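Local coordinates for protein chitooligosaccharide oxidase (Gibberella zeae, PDB 6Y0R) that oxidises the C1 hydroxyl of chitooligosaccharides to lactones with a bicovalently bound FAD, passing the electrons to molecular oxygen and releasing hydrogen peroxide, at residues P230-W242 with Y276-L289. Sequence-based numbering, arbitrary orientation.
Sequences PEKITYFDIGLNW and YSVDGAYIGDEASL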
loop_
_atom_site.group_PDB
_atom_site.type_symbol
_atom_site.label_atom_id
_atom_site.label_comp_id
_atom_site.label_asym_id
_atom_site.label_seq_id
_atom_site.Cartn_x
_atom_site.Cartn_y
_atom_site.Cartn_z
ATOM N N PRO A 230 20.876 -3.241 -4.425
ATOM C CA PRO A 230 21.953 -2.303 -4.680
ATOM C C PRO A 230 23.029 -2.314 -3.584
ATOM O O PRO A 230 22.714 -2.301 -2.378
ATOM C CB PRO A 230 21.286 -0.931 -4.707
ATOM C CG PRO A 230 19.824 -1.223 -5.026
ATOM C CD PRO A 230 19.541 -2.620 -4.548
ATOM N N GLU A 231 24.282 -2.350 -4.024
ATOM C CA GLU A 231 25.456 -2.147 -3.137
ATOM C C GLU A 231 25.534 -0.676 -2.704
ATOM O O GLU A 231 25.943 -0.381 -1.593
ATOM C CB GLU A 231 26.707 -2.591 -3.901
ATOM C CG GLU A 231 27.997 -2.333 -3.162
ATOM C CD GLU A 231 28.220 -3.118 -1.873
ATOM O OE1 GLU A 231 27.466 -4.088 -1.614
ATOM O OE2 GLU A 231 29.137 -2.730 -1.116
ATOM N N LYS A 232 25.189 0.233 -3.599
ATOM C CA LYS A 232 25.266 1.683 -3.390
ATOM C C LYS A 232 23.914 2.289 -3.767
ATOM O O LYS A 232 23.537 2.279 -4.963
ATOM C CB LYS A 232 26.403 2.289 -4.202
ATOM C CG LYS A 232 27.811 1.898 -3.733
ATOM C CD LYS A 232 28.893 2.425 -4.615
ATOM C CE LYS A 232 30.291 2.031 -4.166
ATOM N NZ LYS A 232 30.592 0.589 -4.380
ATOM N N ILE A 233 23.259 2.868 -2.775
ATOM C CA ILE A 233 21.947 3.524 -2.975
ATOM C C ILE A 233 21.975 4.701 -2.025
ATOM O O ILE A 233 22.366 4.542 -0.877
ATOM C CB ILE A 233 20.744 2.571 -2.796
ATOM C CG1 ILE A 233 19.450 3.370 -2.956
ATOM C CG2 ILE A 233 20.748 1.810 -1.480
ATOM C CD1 ILE A 233 18.272 2.538 -3.369
ATOM N N THR A 234 21.647 5.870 -2.531
ATOM C CA THR A 234 21.805 7.128 -1.803
ATOM C C THR A 234 20.430 7.658 -1.398
ATOM O O THR A 234 19.685 8.067 -2.282
ATOM C CB THR A 234 22.589 8.125 -2.656
ATOM O OG1 THR A 234 23.839 7.526 -3.012
ATOM C CG2 THR A 234 22.819 9.433 -1.943
ATOM N N TYR A 235 20.201 7.822 -0.108
ATOM C CA TYR A 235 18.995 8.533 0.375
ATOM C C TYR A 235 19.361 9.993 0.456
ATOM O O TYR A 235 20.547 10.348 0.637
ATOM C CB TYR A 235 18.442 7.964 1.669
ATOM C CG TYR A 235 19.337 8.021 2.866
ATOM C CD1 TYR A 235 19.417 9.169 3.625
ATOM C CD2 TYR A 235 19.955 6.863 3.317
ATOM C CE1 TYR A 235 20.157 9.187 4.800
ATOM C CE2 TYR A 235 20.704 6.876 4.483
ATOM C CZ TYR A 235 20.831 8.050 5.204
ATOM O OH TYR A 235 21.566 8.101 6.372
ATOM N N PHE A 236 18.369 10.851 0.276
ATOM C CA PHE A 236 18.640 12.293 0.257
ATOM C C PHE A 236 17.420 13.054 0.752
ATOM O O PHE A 236 16.311 12.550 0.775
ATOM C CB PHE A 236 19.053 12.775 -1.127
ATOM C CG PHE A 236 18.031 12.616 -2.224
ATOM C CD1 PHE A 236 17.959 11.453 -2.977
ATOM C CD2 PHE A 236 17.121 13.638 -2.486
ATOM C CE1 PHE A 236 17.008 11.316 -3.975
ATOM C CE2 PHE A 236 16.173 13.497 -3.490
ATOM C CZ PHE A 236 16.119 12.330 -4.229
ATOM N N ASP A 237 17.699 14.279 1.181
ATOM C CA ASP A 237 16.694 15.222 1.698
ATOM C C ASP A 237 17.069 16.623 1.246
ATOM O O ASP A 237 18.276 16.937 1.153
ATOM C CB ASP A 237 16.596 15.108 3.218
ATOM C CG ASP A 237 16.077 13.752 3.673
ATOM O OD1 ASP A 237 14.815 13.547 3.647
ATOM O OD2 ASP A 237 16.930 12.860 3.934
ATOM N N ILE A 238 16.048 17.422 0.993
ATOM C CA ILE A 238 16.203 18.865 0.682
ATOM C C ILE A 238 15.253 19.627 1.588
ATOM O O ILE A 238 14.027 19.516 1.422
ATOM C CB ILE A 238 15.951 19.203 -0.791
ATOM C CG1 ILE A 238 16.658 18.246 -1.745
ATOM C CG2 ILE A 238 16.396 20.625 -1.036
ATOM C CD1 ILE A 238 16.381 18.498 -3.190
ATOM N N GLY A 239 15.834 20.398 2.513
ATOM C CA GLY A 239 15.082 21.271 3.410
ATOM C C GLY A 239 14.700 22.518 2.656
ATOM O O GLY A 239 15.513 23.012 1.880
ATOM N N LEU A 240 13.476 22.964 2.839
ATOM C CA LEU A 240 12.928 24.110 2.092
ATOM C C LEU A 240 12.374 25.131 3.080
ATOM O O LEU A 240 11.916 24.733 4.147
ATOM C CB LEU A 240 11.840 23.659 1.114
ATOM C CG LEU A 240 12.297 22.766 -0.043
ATOM C CD1 LEU A 240 11.102 22.276 -0.845
ATOM C CD2 LEU A 240 13.282 23.504 -0.936
ATOM N N ASN A 241 12.383 26.398 2.665
ATOM C CA ASN A 241 11.791 27.515 3.425
ATOM C C ASN A 241 10.838 28.223 2.470
ATOM O O ASN A 241 11.152 29.322 1.981
ATOM C CB ASN A 241 12.915 28.383 3.989
ATOM C CG ASN A 241 12.407 29.507 4.859
ATOM O OD1 ASN A 241 11.357 29.400 5.488
ATOM N ND2 ASN A 241 13.145 30.607 4.867
ATOM N N TRP A 242 9.710 27.593 2.204
ATOM C CA TRP A 242 8.692 28.082 1.265
ATOM C C TRP A 242 7.559 28.758 2.017
ATOM O O TRP A 242 7.305 28.414 3.180
ATOM C CB TRP A 242 8.187 26.926 0.393
ATOM C CG TRP A 242 9.177 26.470 -0.636
ATOM C CD1 TRP A 242 10.367 27.042 -0.991
ATOM C CD2 TRP A 242 8.992 25.355 -1.522
ATOM N NE1 TRP A 242 10.981 26.313 -1.983
ATOM C CE2 TRP A 242 10.141 25.283 -2.355
ATOM C CE3 TRP A 242 7.975 24.415 -1.697
ATOM C CZ2 TRP A 242 10.292 24.290 -3.319
ATOM C CZ3 TRP A 242 8.131 23.437 -2.660
ATOM C CH2 TRP A 242 9.259 23.389 -3.474
ATOM N N TYR A 276 7.777 22.485 4.038
ATOM C CA TYR A 276 7.929 21.621 2.839
ATOM C C TYR A 276 9.310 20.955 2.886
ATOM O O TYR A 276 10.279 21.641 3.280
ATOM C CB TYR A 276 7.787 22.458 1.566
ATOM C CG TYR A 276 6.441 23.115 1.358
ATOM C CD1 TYR A 276 6.085 24.265 2.058
ATOM C CD2 TYR A 276 5.537 22.624 0.430
ATOM C CE1 TYR A 276 4.863 24.886 1.842
ATOM C CE2 TYR A 276 4.292 23.219 0.234
ATOM C CZ TYR A 276 3.966 24.371 0.929
ATOM O OH TYR A 276 2.757 24.998 0.740
ATOM N N SER A 277 9.463 19.698 2.444
ATOM C CA SER A 277 10.776 19.029 2.404
ATOM C C SER A 277 10.739 17.949 1.338
ATOM O O SER A 277 9.711 17.287 1.224
ATOM C CB SER A 277 11.141 18.432 3.746
ATOM O OG SER A 277 12.453 17.895 3.688
ATOM N N VAL A 278 11.830 17.784 0.605
ATOM C CA VAL A 278 11.977 16.697 -0.382
ATOM C C VAL A 278 12.695 15.529 0.287
ATOM O O VAL A 278 13.664 15.756 1.047
ATOM C CB VAL A 278 12.715 17.178 -1.634
ATOM C CG1 VAL A 278 13.016 16.013 -2.540
ATOM C CG2 VAL A 278 11.948 18.264 -2.352
ATOM N N ASP A 279 12.233 14.297 0.058
ATOM C CA ASP A 279 13.045 13.111 0.439
ATOM C C ASP A 279 12.968 12.090 -0.679
ATOM O O ASP A 279 11.969 12.018 -1.397
ATOM C CB ASP A 279 12.680 12.507 1.782
ATOM C CG ASP A 279 11.397 11.781 1.735
ATOM O OD1 ASP A 279 10.361 12.472 1.896
ATOM O OD2 ASP A 279 11.456 10.510 1.560
ATOM N N GLY A 280 14.038 11.327 -0.856
ATOM C CA GLY A 280 14.030 10.338 -1.925
ATOM C C GLY A 280 15.196 9.390 -1.820
ATOM O O GLY A 280 15.994 9.482 -0.857
ATOM N N ALA A 281 15.311 8.530 -2.816
ATOM C CA ALA A 281 16.439 7.589 -2.938
ATOM C C ALA A 281 16.915 7.557 -4.377
ATOM O O ALA A 281 16.123 7.660 -5.293
ATOM C CB ALA A 281 16.070 6.206 -2.500
ATOM N N TYR A 282 18.225 7.347 -4.529
ATOM C CA TYR A 282 18.880 7.349 -5.848
ATOM C C TYR A 282 19.725 6.073 -5.967
ATOM O O TYR A 282 20.614 5.839 -5.135
ATOM C CB TYR A 282 19.743 8.593 -5.986
ATOM C CG TYR A 282 20.575 8.628 -7.243
ATOM C CD1 TYR A 282 20.011 9.055 -8.434
ATOM C CD2 TYR A 282 21.914 8.286 -7.227
ATOM C CE1 TYR A 282 20.739 9.111 -9.615
ATOM C CE2 TYR A 282 22.652 8.327 -8.403
ATOM C CZ TYR A 282 22.075 8.752 -9.586
ATOM O OH TYR A 282 22.809 8.791 -10.746
ATOM N N ILE A 283 19.470 5.255 -6.968
ATOM C CA ILE A 283 20.284 4.034 -7.176
ATOM C C ILE A 283 21.611 4.497 -7.790
ATOM O O ILE A 283 21.681 4.871 -8.971
ATOM C CB ILE A 283 19.572 2.996 -8.029
ATOM C CG1 ILE A 283 18.260 2.568 -7.385
ATOM C CG2 ILE A 283 20.453 1.778 -8.257
ATOM C CD1 ILE A 283 17.369 1.891 -8.354
ATOM N N GLY A 284 22.635 4.526 -6.970
ATOM C CA GLY A 284 23.955 5.045 -7.345
ATOM C C GLY A 284 24.571 5.796 -6.184
ATOM O O GLY A 284 24.007 5.787 -5.067
ATOM N N ASP A 285 25.735 6.409 -6.413
ATOM C CA ASP A 285 26.490 7.042 -5.312
ATOM C C ASP A 285 26.166 8.527 -5.131
ATOM O O ASP A 285 25.407 9.138 -5.905
ATOM C CB ASP A 285 27.993 6.822 -5.487
ATOM C CG ASP A 285 28.621 7.491 -6.681
ATOM O OD1 ASP A 285 28.083 8.483 -7.182
ATOM O OD2 ASP A 285 29.729 7.048 -7.043
ATOM N N GLU A 286 26.718 9.091 -4.076
ATOM C CA GLU A 286 26.353 10.458 -3.660
ATOM C C GLU A 286 26.742 11.459 -4.744
ATOM O O GLU A 286 25.943 12.386 -5.053
ATOM C CB GLU A 286 26.992 10.796 -2.324
ATOM C CG GLU A 286 26.615 12.187 -1.880
ATOM C CD GLU A 286 26.960 12.524 -0.440
ATOM O OE1 GLU A 286 27.439 11.632 0.286
ATOM O OE2 GLU A 286 26.683 13.661 -0.026
ATOM N N ALA A 287 27.956 11.355 -5.290
ATOM C CA ALA A 287 28.410 12.335 -6.302
ATOM C C ALA A 287 27.444 12.360 -7.484
ATOM O O ALA A 287 27.094 13.469 -7.945
ATOM C CB ALA A 287 29.833 12.017 -6.718
ATOM N N SER A 288 26.996 11.184 -7.935
ATOM C CA SER A 288 26.081 11.014 -9.090
ATOM C C SER A 288 24.713 11.610 -8.728
ATOM O O SER A 288 24.115 12.276 -9.588
ATOM C CB SER A 288 25.950 9.566 -9.493
ATOM O OG SER A 288 27.171 9.073 -10.025
ATOM N N LEU A 289 24.261 11.374 -7.497
ATOM C CA LEU A 289 22.959 11.940 -7.019
ATOM C C LEU A 289 23.039 13.470 -7.046
ATOM O O LEU A 289 22.098 14.145 -7.539
ATOM C CB LEU A 289 22.657 11.396 -5.623
ATOM C CG LEU A 289 21.368 11.874 -4.957
ATOM C CD1 LEU A 289 21.596 13.121 -4.148
ATOM C CD2 LEU A 289 20.240 12.045 -5.966
HETATM O O HOH W 1 13.208 15.440 4.017
HETATM O O HOH W 2 9.117 25.072 3.891
#
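The ring of Phe236 lies flat over the backbone of Gly280, whose CA sits 3.9 Å from the ring centroid and 22° off the ring normal. With chi1 at 62°, CG stands between the backbone N and the carbonyl carbon, which swings the ring across to the neighbouring strand. Glycine suits the place opposite, because the absence of a side chain lets the ring lie directly on the backbone. Leu289, from the first turn of helix 286-300, brings CD2 to within 3.8 Å of Phe236 CD1, an off-centre CH-pi contact, while Val278 CG1 approaches CE2. Ile238 and Val278 continue this apolar face side by side, their CB atoms 3.9 Å apart. These residues belong to antiparallel strands 233-239 and 275-283 of the seven-stranded sheet in the substrate-binding domain typical of the VAO/PCMH-type flavoproteins; helices 247-260 and 286-300 pack on the face bearing Phe236, and the other face looks toward the flavin domain. On that second face Asp237 and Asp279 sit opposite each other, their OD1 atoms 4.9 Å apart. A water sits between Asp237 OD1 and Ser277 OG, and Asp279 OD2 turns to Gln268, so each acid has its own polar partner. Thr234 has both a methyl and a hydroxyl to use: CG2 rests against Leu289 CG, while OG1, anti to the carbonyl carbon, donates to Gly284 O at 2.7 Å. Just beyond, Asp285 N-caps the helix, its OD1 accepting from Ser288 N at 3.0 Å. At the far end, Trp242 CE3 comes over one face of the Tyr276 ring, 3.7 Å from CG, with the planes inclined at 50°.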